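PDB 6Y2K: beta-galactosidase from Marinomonas sp. ef1, which hydrolyses terminal beta-D-galactose residues from beta-galactosides as a cold-active, hexameric glycoside hydrolase of family GH42. Local coordinates for residues A474-P478 and E479-R483; L491-G494 and P495-S499; G544-K547 and H548-Q552. All coordinates share one frame; numbering follows the deposited sequence.

Contact 1 of 3, residues A474-P478 and E479-R483; sequences AHITP and ELQNR
Thr477 lays its hydroxyl over the start of helix 478-486, where OG1 overlaps the backbone N and CB of Leu480. OG1 accepts from Leu480 N at 3.0 Å, and it can do so because it sits between the backbone N and the carbonyl carbon of its own residue (chi1 58°), turned to the first turn of the helix. The same oxygen is hydrogen-bonded to a water 2.8 Å away, and that water also accepts from Arg483 NH1, which has Ser458 O as a further partner. The Thr477 carbonyl takes Gln481 N in a straight bond of 3.0 Å between O and N, and Pro478 O receives Asn482 N, so the helical bonding starts at once. On the buried side, Ile476 crosses Gln481 obliquely: its CG2 lies 3.6 Å from Gln481 OE1 and 4.1 Å from Leu480 CG. The amide nitrogen of Gln481 is turned to Asn485, one turn on. In one of two conformers, Glu479 OE1 comes to 3.6 Å from Pro478 CD. A threonine N-cap followed by proline in the first turn, with an apolar residue before the cap packed against the helix, is a classic helix N-terminus.

Contact 2 of 3, residues L491-G494 and P495-S499; sequences LLAG and PRTGS
Gly494 O is gripped twice by Thr497, once by its side chain and once by its backbone. Thr497 OG1 donates to it at 2.9 Å from above the carbonyl plane, 37° out of it, and Thr497 N donates to Gly494 O at 3.2 Å from the same face, tilted less. The hydroxyl reaches the carbonyl because OG1 stands anti to its own carbonyl carbon, beside the backbone N (chi1 -66°), and this leaves CG2 on the side of Ala493, whose CB it meets at 4.1 Å. OG1 is also hydrogen-bonded to Gln473 N, which ties the turn to the chain beyond strand 467-470.

The backbone bond closes a type II turn from Gly494 to Thr497, and the hydroxyl doubles it. Pro495 and Arg496 stand at the corners; proline suits the first, and Arg496 takes the positive phi of the second. A second type II turn, Arg496 to Ser499, follows directly with Gly498 at its positive-phi corner. Its opening carbonyl is held in the same manner: Ser499 OG donates to Arg496 O at 2.6 Å and Ser499 N to the same oxygen at 3.3 Å.

The Arg496 side chain leaves the turn, its NH1 bonded to Pro428 O and NH2 to Gln427 O, while its guanidinium makes cation-pi contacts with Trp549 and Tyr433. The Pro495 ring packs on Trp438 of helix 435-448. Each turn-opening carbonyl thus has two donors from one residue, a hydroxyl beside the backbone N-H, and so the exit from strand 490-493 is probably held in a single, well-defined course.

Contact 3 of 3, residues G544-K547 and H548-Q552; sequences GKLK and HWHEQ
This is a corner contact between consecutive strands, placed where the chain leaves strand 544-547 of the mixed sheet and turns into strand 549-555, which pairs with strand 521-528. The two short strand axes stand at 92° to each other, with His548 at the bend in a positive-phi conformation (77°). Across the bend Trp549 N donates to Lys547 O at 2.8 Å, which makes the corner a classic gamma turn centred on His548.

On the outer side, Lys547 and His548 run side by side. Lys547 CG lies 3.8 Å from the centroid of the His548 ring, almost on its normal, in a CH-pi contact, and the extended chain carries CD along the same face. His548 NE2 bonds Glu531. An alanine in place of His548 would probably leave the Lys547 methylenes without their aromatic cover and Glu531 without its ring partner.

Inside the corner, Leu546 crosses His550 at about a right angle, bringing CD2 to 3.6 Å from His550 CD2. Further on, Trp549 NE1 donates in its ring plane to Glu551 OE2 at 2.9 Å. Apolar carbons thus pack against the His548 ring, bonded to a carboxylate through NE2, and the His550 ring, bonded to carboxylates through both nitrogens, ND1 to Asp527 and NE2 to Asp563; this pairing would probably favour protonation of His550 and fix its ring in rotation.

Following the chain from the N terminus, contact 1 comes first, where the loop after strand 467-470 enters helix 478-486. Contact 2 follows at the end of the next strand, 490-493, and contact 3 much later, at the corner between strands 544-547 and 549-555. The three run in series, none enclosing another, all in the beta-galactosidase trimerisation domain. Contacts 1 and 2 touch through Ile476 CD1 and Thr497 CG2, 3.7 Å apart. Contacts 2 and 3 meet through Arg496 and Pro495 against Trp549 and Glu551, whose OE2 probably accepts from Arg496 N. Contact 2 therefore bridges the helix start and the strand corner, which do not themselves touch.

Contact 1 of 3, residues A474-P478 and E479-R483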
ATOM      1  N   ALA A 474     -10.515  39.241   7.825  1.00 16.69           N
ATOM      2  CA  ALA A 474      -9.692  39.367   9.043  1.00 16.91           C
ATOM      3  C   ALA A 474      -9.958  40.656   9.816  1.00 17.08           C
ATOM      4  O   ALA A 474     -10.258  40.613  11.009  1.00 16.86           O
ATOM      5  CB  ALA A 474      -8.214  39.234   8.698  1.00 16.84           C
ATOM      6  N   HIS A 475      -9.873  41.786   9.121  1.00 17.59           N
ATOM      7  CA  HIS A 475     -10.302  43.072   9.666  1.00 18.01           C
ATOM      8  C   HIS A 475     -11.607  43.528   9.022  1.00 18.44           C
ATOM      9  O   HIS A 475     -11.724  43.538   7.795  1.00 18.42           O
ATOM     10  CB  HIS A 475      -9.225  44.145   9.452  1.00 18.19           C
ATOM     11  CG  HIS A 475      -9.647  45.511   9.901  1.00 18.03           C
ATOM     12  ND1 HIS A 475      -9.964  45.795  11.213  1.00 18.56           N
ATOM     13  CD2 HIS A 475      -9.829  46.663   9.213  1.00 17.96           C
ATOM     14  CE1 HIS A 475     -10.311  47.067  11.313  1.00 18.54           C
ATOM     15  NE2 HIS A 475     -10.245  47.613  10.113  1.00 18.46           N
ATOM     16  N   ILE A 476     -12.566  43.904   9.868  1.00 18.59           N
ATOM     17  CA  ILE A 476     -13.847  44.461   9.449  1.00 19.09           C
ATOM     18  C   ILE A 476     -13.796  45.950   9.773  1.00 19.61           C
ATOM     19  O   ILE A 476     -13.684  46.322  10.945  1.00 18.64           O
ATOM     20  CB  ILE A 476     -15.034  43.831  10.229  1.00 18.97           C
ATOM     21  CG1 ILE A 476     -15.107  42.315   9.977  1.00 18.85           C
ATOM     22  CG2 ILE A 476     -16.356  44.509   9.859  1.00 18.89           C
ATOM     23  CD1 ILE A 476     -16.063  41.589  10.890  1.00 18.59           C
ATOM     24  N   THR A 477     -13.889  46.793   8.743  1.00 20.77           N
ATOM     25  CA  THR A 477     -13.954  48.248   8.945  1.00 22.18           C
ATOM     26  C   THR A 477     -15.291  48.599   9.602  1.00 22.79           C
ATOM     27  O   THR A 477     -16.260  47.850   9.464  1.00 22.54           O
ATOM     28  CB  THR A 477     -13.841  49.041   7.632  1.00 22.16           C
ATOM     29  OG1 THR A 477     -14.891  48.652   6.738  1.00 22.48           O
ATOM     30  CG2 THR A 477     -12.499  48.803   6.961  1.00 23.13           C
ATOM     31  N   PRO A 478     -15.354  49.724  10.337  1.00 24.34           N
ATOM     32  CA  PRO A 478     -16.660  50.130  10.881  1.00 24.68           C
ATOM     33  C   PRO A 478     -17.735  50.313   9.802  1.00 24.62           C
ATOM     34  O   PRO A 478     -18.917  50.075  10.060  1.00 25.39           O
ATOM     35  CB  PRO A 478     -16.347  51.463  11.576  1.00 25.22           C
ATOM     36  CG  PRO A 478     -14.902  51.356  11.935  1.00 25.22           C
ATOM     37  CD  PRO A 478     -14.272  50.617  10.791  1.00 24.81           C
ATOM     38  N   GLU A 479     -17.304  50.695   8.602  1.00 25.04           N
ATOM     39  CA  GLU A 479     -18.234  50.924   7.503  0.50 25.22           C
ATOM     40  C   GLU A 479     -18.753  49.589   6.946  1.00 25.00           C
ATOM     41  O   GLU A 479     -19.948  49.473   6.620  1.00 24.10           O
ATOM     42  CB  GLU A 479     -17.597  51.804   6.418  0.50 26.08           C
ATOM     43  CG  GLU A 479     -17.437  53.272   6.826  0.50 26.46           C
ATOM     44  CD  GLU A 479     -16.241  53.535   7.735  0.50 26.68           C
ATOM     45  OE1 GLU A 479     -15.486  52.583   8.037  0.50 26.91           O
ATOM     46  OE2 GLU A 479     -16.056  54.695   8.156  0.50 27.01           O
ATOM     47  N   LEU A 480     -17.878  48.580   6.851  1.00 23.83           N
ATOM     48  CA  LEU A 480     -18.328  47.240   6.476  1.00 22.54           C
ATOM     49  C   LEU A 480     -19.303  46.688   7.514  1.00 21.50           C
ATOM     50  O   LEU A 480     -20.331  46.134   7.145  1.00 21.27           O
ATOM     51  CB  LEU A 480     -17.161  46.264   6.270  1.00 22.49           C
ATOM     52  CG  LEU A 480     -17.575  44.804   5.989  1.00 22.03           C
ATOM     53  CD1 LEU A 480     -18.520  44.712   4.794  1.00 21.60           C
ATOM     54  CD2 LEU A 480     -16.353  43.928   5.777  1.00 22.34           C
ATOM     55  N   GLN A 481     -19.010  46.852   8.801  1.00 21.13           N
ATOM     56  CA  GLN A 481     -19.931  46.345   9.827  1.00 22.00           C
ATOM     57  C   GLN A 481     -21.334  46.969   9.714  1.00 22.79           C
ATOM     58  O   GLN A 481     -22.334  46.267   9.887  1.00 21.72           O
ATOM     59  CB  GLN A 481     -19.374  46.506  11.246  1.00 21.80           C
ATOM     60  CG  GLN A 481     -20.165  45.741  12.311  1.00 21.73           C
ATOM     61  CD  GLN A 481     -20.272  44.246  12.026  1.00 21.75           C
ATOM     62  OE1 GLN A 481     -19.273  43.590  11.711  1.00 20.36           O
ATOM     63  NE2 GLN A 481     -21.486  43.704  12.134  1.00 21.57           N
ATOM     64  N   ASN A 482     -21.401  48.266   9.401  1.00 24.82           N
ATOM     65  CA  ASN A 482     -22.691  48.940   9.151  1.00 26.02           C
ATOM     66  C   ASN A 482     -23.445  48.315   7.977  1.00 25.29           C
ATOM     67  O   ASN A 482     -24.648  48.065   8.078  1.00 24.45           O
ATOM     68  CB  ASN A 482     -22.502  50.439   8.883  1.00 28.00           C
ATOM     69  CG  ASN A 482     -22.080  51.210  10.116  1.00 30.01           C
ATOM     70  OD1 ASN A 482     -22.439  50.862  11.246  1.00 31.50           O
ATOM     71  ND2 ASN A 482     -21.312  52.279   9.903  1.00 31.46           N
ATOM     72  N   ARG A 483     -22.737  48.061   6.877  1.00 24.99           N
ATOM     73  CA  ARG A 483     -23.328  47.380   5.721  1.00 25.83           C
ATOM     74  C   ARG A 483     -23.815  45.964   6.073  1.00 24.80           C
ATOM     75  O   ARG A 483     -24.881  45.554   5.626  1.00 23.96           O
ATOM     76  CB  ARG A 483     -22.357  47.336   4.535  1.00 27.03           C
ATOM     77  CG  ARG A 483     -22.138  48.689   3.857  1.00 28.89           C
ATOM     78  CD  ARG A 483     -21.370  48.560   2.544  1.00 29.86           C
ATOM     79  NE  ARG A 483     -19.978  48.157   2.761  1.00 31.53           N
ATOM     80  CZ  ARG A 483     -18.978  48.964   3.130  1.00 33.79           C
ATOM     81  NH1 ARG A 483     -17.751  48.467   3.292  1.00 33.24           N
ATOM     82  NH2 ARG A 483     -19.180  50.267   3.349  1.00 35.16           N
TER
HETATM   83  O   HOH W   1     -14.845  49.216   3.957  1.00 33.16           O
HETATM   84  O   HOH W   2     -19.529  50.034  12.713  1.00 36.55           O

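Contact 2 of 3, residues L491-G494 and P495-S499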
ATOM      1  N   LEU A 491     -26.077  35.715   5.454  1.00 17.57           N
ATOM      2  CA  LEU A 491     -24.640  35.901   5.701  1.00 17.69           C
ATOM      3  C   LEU A 491     -23.991  34.655   6.291  1.00 17.59           C
ATOM      4  O   LEU A 491     -24.476  34.126   7.297  1.00 17.71           O
ATOM      5  CB  LEU A 491     -24.415  37.062   6.680  1.00 17.56           C
ATOM      6  CG  LEU A 491     -22.976  37.303   7.162  1.00 17.95           C
ATOM      7  CD1 LEU A 491     -22.078  37.740   6.010  1.00 17.59           C
ATOM      8  CD2 LEU A 491     -22.941  38.319   8.301  1.00 18.21           C
ATOM      9  N   LEU A 492     -22.879  34.230   5.684  1.00 17.16           N
ATOM     10  CA  LEU A 492     -21.943  33.277   6.298  1.00 16.90           C
ATOM     11  C   LEU A 492     -20.575  33.947   6.471  1.00 16.75           C
ATOM     12  O   LEU A 492     -19.908  34.286   5.485  1.00 16.86           O
ATOM     13  CB  LEU A 492     -21.805  32.014   5.439  1.00 16.69           C
ATOM     14  CG  LEU A 492     -20.778  30.970   5.924  1.00 16.72           C
ATOM     15  CD1 LEU A 492     -21.134  30.486   7.320  1.00 16.70           C
ATOM     16  CD2 LEU A 492     -20.658  29.798   4.960  1.00 16.90           C
ATOM     17  N   ALA A 493     -20.169  34.142   7.721  1.00 16.51           N
ATOM     18  CA  ALA A 493     -18.834  34.626   8.047  1.00 16.83           C
ATOM     19  C   ALA A 493     -17.953  33.430   8.390  1.00 16.40           C
ATOM     20  O   ALA A 493     -18.316  32.602   9.221  1.00 16.07           O
ATOM     21  CB  ALA A 493     -18.883  35.595   9.212  1.00 16.84           C
ATOM     22  N   GLY A 494     -16.800  33.341   7.735  1.00 16.21           N
ATOM     23  CA  GLY A 494     -15.906  32.210   7.891  1.00 15.79           C
ATOM     24  C   GLY A 494     -14.863  32.432   8.965  1.00 15.81           C
ATOM     25  O   GLY A 494     -14.809  33.506   9.576  1.00 15.94           O
ATOM     26  N   PRO A 495     -14.020  31.413   9.217  1.00 15.28           N
ATOM     27  CA  PRO A 495     -13.047  31.517  10.309  1.00 15.00           C
ATOM     28  C   PRO A 495     -12.078  32.692  10.149  1.00 15.00           C
ATOM     29  O   PRO A 495     -11.723  33.057   9.023  1.00 15.64           O
ATOM     30  CB  PRO A 495     -12.291  30.188  10.246  1.00 15.06           C
ATOM     31  CG  PRO A 495     -13.208  29.257   9.527  1.00 15.12           C
ATOM     32  CD  PRO A 495     -13.982  30.096   8.563  1.00 15.22           C
ATOM     33  N   ARG A 496     -11.673  33.262  11.280  1.00 14.74           N
ATOM     34  CA  ARG A 496     -10.768  34.419  11.344  1.00 15.25           C
ATOM     35  C   ARG A 496     -11.420  35.754  10.943  1.00 15.30           C
ATOM     36  O   ARG A 496     -10.747  36.785  10.987  1.00 16.14           O
ATOM     37  CB  ARG A 496      -9.454  34.174  10.563  1.00 15.09           C
ATOM     38  CG  ARG A 496      -8.829  32.816  10.870  1.00 15.41           C
ATOM     39  CD  ARG A 496      -7.549  32.523  10.117  1.00 15.25           C
ATOM     40  NE  ARG A 496      -6.392  33.214  10.679  1.00 15.20           N
ATOM     41  CZ  ARG A 496      -5.120  32.908  10.425  1.00 15.66           C
ATOM     42  NH1 ARG A 496      -4.796  31.918   9.592  1.00 16.07           N
ATOM     43  NH2 ARG A 496      -4.158  33.612  10.999  1.00 15.69           N
ATOM     44  N   THR A 497     -12.713  35.756  10.603  1.00 15.26           N
ATOM     45  CA  THR A 497     -13.438  37.003  10.347  1.00 15.64           C
ATOM     46  C   THR A 497     -13.507  37.851  11.632  1.00 15.47           C
ATOM     47  O   THR A 497     -13.860  37.348  12.706  1.00 15.02           O
ATOM     48  CB  THR A 497     -14.857  36.751   9.804  1.00 15.81           C
ATOM     49  OG1 THR A 497     -14.780  36.150   8.497  1.00 15.90           O
ATOM     50  CG2 THR A 497     -15.663  38.063   9.718  1.00 15.87           C
ATOM     51  N   GLY A 498     -13.163  39.134  11.505  1.00 15.60           N
ATOM     52  CA  GLY A 498     -13.130  40.047  12.641  1.00 15.73           C
ATOM     53  C   GLY A 498     -12.115  39.702  13.729  1.00 15.97           C
ATOM     54  O   GLY A 498     -12.330  40.022  14.900  1.00 15.58           O
ATOM     55  N   SER A 499     -11.013  39.055  13.344  1.00 15.84           N
ATOM     56  CA  SER A 499      -9.977  38.635  14.285  1.00 16.07           C
ATOM     57  C   SER A 499      -8.821  39.641  14.448  1.00 16.54           C
ATOM     58  O   SER A 499      -7.976  39.463  15.330  1.00 16.38           O
ATOM     59  CB  SER A 499      -9.422  37.261  13.879  1.00 15.99           C
ATOM     60  OG  SER A 499      -8.781  37.304  12.615  1.00 15.76           O
TER

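Contact 3 of 3, residues G544-K547 and H548-Q552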
ATOM      1  N   GLY A 544     -18.501  14.888   8.675  1.00 16.14           N
ATOM      2  CA  GLY A 544     -17.272  14.944   7.908  1.00 16.60           C
ATOM      3  C   GLY A 544     -16.110  15.278   8.815  1.00 16.42           C
ATOM      4  O   GLY A 544     -16.102  14.880   9.985  1.00 15.87           O
ATOM      5  N   LYS A 545     -15.141  16.011   8.273  1.00 16.63           N
ATOM      6  CA  LYS A 545     -13.969  16.447   9.019  1.00 17.77           C
ATOM      7  C   LYS A 545     -13.714  17.941   8.858  1.00 17.21           C
ATOM      8  O   LYS A 545     -14.231  18.594   7.937  1.00 16.25           O
ATOM      9  CB  LYS A 545     -12.730  15.679   8.554  1.00 19.23           C
ATOM     10  CG  LYS A 545     -12.867  14.170   8.637  1.00 21.79           C
ATOM     11  CD  LYS A 545     -11.609  13.485   8.130  1.00 24.28           C
ATOM     12  CE  LYS A 545     -11.636  11.995   8.413  1.00 26.90           C
ATOM     13  NZ  LYS A 545     -10.519  11.340   7.677  1.00 29.59           N
ATOM     14  N   LEU A 546     -12.911  18.461   9.784  1.00 16.51           N
ATOM     15  CA  LEU A 546     -12.307  19.781   9.681  1.00 16.43           C
ATOM     16  C   LEU A 546     -10.792  19.622   9.634  1.00 16.64           C
ATOM     17  O   LEU A 546     -10.255  18.630  10.121  1.00 16.41           O
ATOM     18  CB  LEU A 546     -12.721  20.652  10.861  1.00 16.22           C
ATOM     19  CG  LEU A 546     -12.165  20.320  12.254  1.00 15.86           C
ATOM     20  CD1 LEU A 546     -10.850  21.047  12.535  1.00 15.99           C
ATOM     21  CD2 LEU A 546     -13.199  20.690  13.300  1.00 15.97           C
ATOM     22  N   LYS A 547     -10.113  20.611   9.058  1.00 17.11           N
ATOM     23  CA  LYS A 547      -8.657  20.611   8.951  1.00 17.30           C
ATOM     24  C   LYS A 547      -8.086  22.014   9.109  1.00 16.83           C
ATOM     25  O   LYS A 547      -8.791  23.002   8.905  1.00 16.93           O
ATOM     26  CB  LYS A 547      -8.212  20.015   7.613  1.00 18.68           C
ATOM     27  CG  LYS A 547      -8.829  20.656   6.381  1.00 19.96           C
ATOM     28  CD  LYS A 547      -8.553  19.807   5.140  1.00 21.27           C
ATOM     29  CE  LYS A 547      -9.155  20.431   3.882  1.00 22.20           C
ATOM     30  NZ  LYS A 547      -8.696  19.711   2.651  1.00 23.40           N
ATOM     31  N   HIS A 548      -6.822  22.080   9.521  1.00 16.23           N
ATOM     32  CA  HIS A 548      -5.979  23.295   9.497  1.00 16.55           C
ATOM     33  C   HIS A 548      -6.240  24.327  10.585  1.00 16.15           C
ATOM     34  O   HIS A 548      -5.286  24.835  11.199  1.00 16.40           O
ATOM     35  CB  HIS A 548      -6.002  24.004   8.124  1.00 17.00           C
ATOM     36  CG  HIS A 548      -5.708  23.100   6.966  1.00 17.25           C
ATOM     37  ND1 HIS A 548      -6.195  23.340   5.698  1.00 17.69           N
ATOM     38  CD2 HIS A 548      -4.976  21.963   6.882  1.00 17.33           C
ATOM     39  CE1 HIS A 548      -5.779  22.384   4.885  1.00 17.62           C
ATOM     40  NE2 HIS A 548      -5.036  21.539   5.577  1.00 17.55           N
ATOM     41  N   TRP A 549      -7.512  24.666  10.788  1.00 15.80           N
ATOM     42  CA  TRP A 549      -7.924  25.753  11.664  1.00 15.40           C
ATOM     43  C   TRP A 549      -9.193  25.344  12.418  1.00 15.11           C
ATOM     44  O   TRP A 549     -10.183  24.963  11.809  1.00 14.54           O
ATOM     45  CB  TRP A 549      -8.188  26.997  10.821  1.00 15.13           C
ATOM     46  CG  TRP A 549      -8.278  28.248  11.611  1.00 15.03           C
ATOM     47  CD1 TRP A 549      -9.413  28.851  12.072  1.00 15.35           C
ATOM     48  CD2 TRP A 549      -7.188  29.059  12.041  1.00 15.06           C
ATOM     49  NE1 TRP A 549      -9.095  29.992  12.769  1.00 15.16           N
ATOM     50  CE2 TRP A 549      -7.734  30.145  12.762  1.00 15.27           C
ATOM     51  CE3 TRP A 549      -5.797  28.973  11.888  1.00 15.28           C
ATOM     52  CZ2 TRP A 549      -6.937  31.152  13.328  1.00 15.42           C
ATOM     53  CZ3 TRP A 549      -5.002  29.966  12.450  1.00 15.38           C
ATOM     54  CH2 TRP A 549      -5.578  31.045  13.165  1.00 15.37           C
ATOM     55  N   HIS A 550      -9.134  25.433  13.743  1.00 14.97           N
ATOM     56  CA  HIS A 550     -10.126  24.831  14.633  1.00 14.94           C
ATOM     57  C   HIS A 550     -10.330  25.762  15.827  1.00 14.91           C
ATOM     58  O   HIS A 550      -9.640  25.655  16.841  1.00 14.92           O
ATOM     59  CB  HIS A 550      -9.620  23.427  15.040  1.00 14.88           C
ATOM     60  CG  HIS A 550     -10.525  22.657  15.954  1.00 14.65           C
ATOM     61  ND1 HIS A 550     -10.035  21.780  16.899  1.00 14.80           N
ATOM     62  CD2 HIS A 550     -11.874  22.586  16.039  1.00 14.53           C
ATOM     63  CE1 HIS A 550     -11.045  21.222  17.546  1.00 14.85           C
ATOM     64  NE2 HIS A 550     -12.173  21.686  17.036  1.00 14.82           N
ATOM     65  N   GLU A 551     -11.263  26.699  15.687  1.00 15.35           N
ATOM     66  CA  GLU A 551     -11.514  27.693  16.741  1.00 15.17           C
ATOM     67  C   GLU A 551     -12.292  27.090  17.894  1.00 15.38           C
ATOM     68  O   GLU A 551     -13.269  26.380  17.672  1.00 15.86           O
ATOM     69  CB  GLU A 551     -12.258  28.914  16.187  1.00 15.14           C
ATOM     70  CG  GLU A 551     -11.381  29.783  15.308  1.00 15.22           C
ATOM     71  CD  GLU A 551     -12.139  30.806  14.493  1.00 15.08           C
ATOM     72  OE1 GLU A 551     -13.377  30.952  14.667  1.00 15.20           O
ATOM     73  OE2 GLU A 551     -11.471  31.473  13.672  1.00 14.84           O
ATOM     74  N   GLN A 552     -11.843  27.374  19.115  1.00 15.67           N
ATOM     75  CA  GLN A 552     -12.540  26.998  20.342  1.00 16.22           C
ATOM     76  C   GLN A 552     -13.467  28.164  20.696  1.00 16.55           C
ATOM     77  O   GLN A 552     -12.983  29.257  21.025  1.00 16.99           O
ATOM     78  CB  GLN A 552     -11.536  26.745  21.467  1.00 16.44           C
ATOM     79  CG  GLN A 552     -12.163  26.348  22.798  1.00 16.87           C
ATOM     80  CD  GLN A 552     -11.127  26.191  23.902  1.00 17.30           C
ATOM     81  OE1 GLN A 552     -10.169  25.415  23.770  1.00 19.12           O
ATOM     82  NE2 GLN A 552     -11.321  26.907  24.994  1.00 15.98           N
TER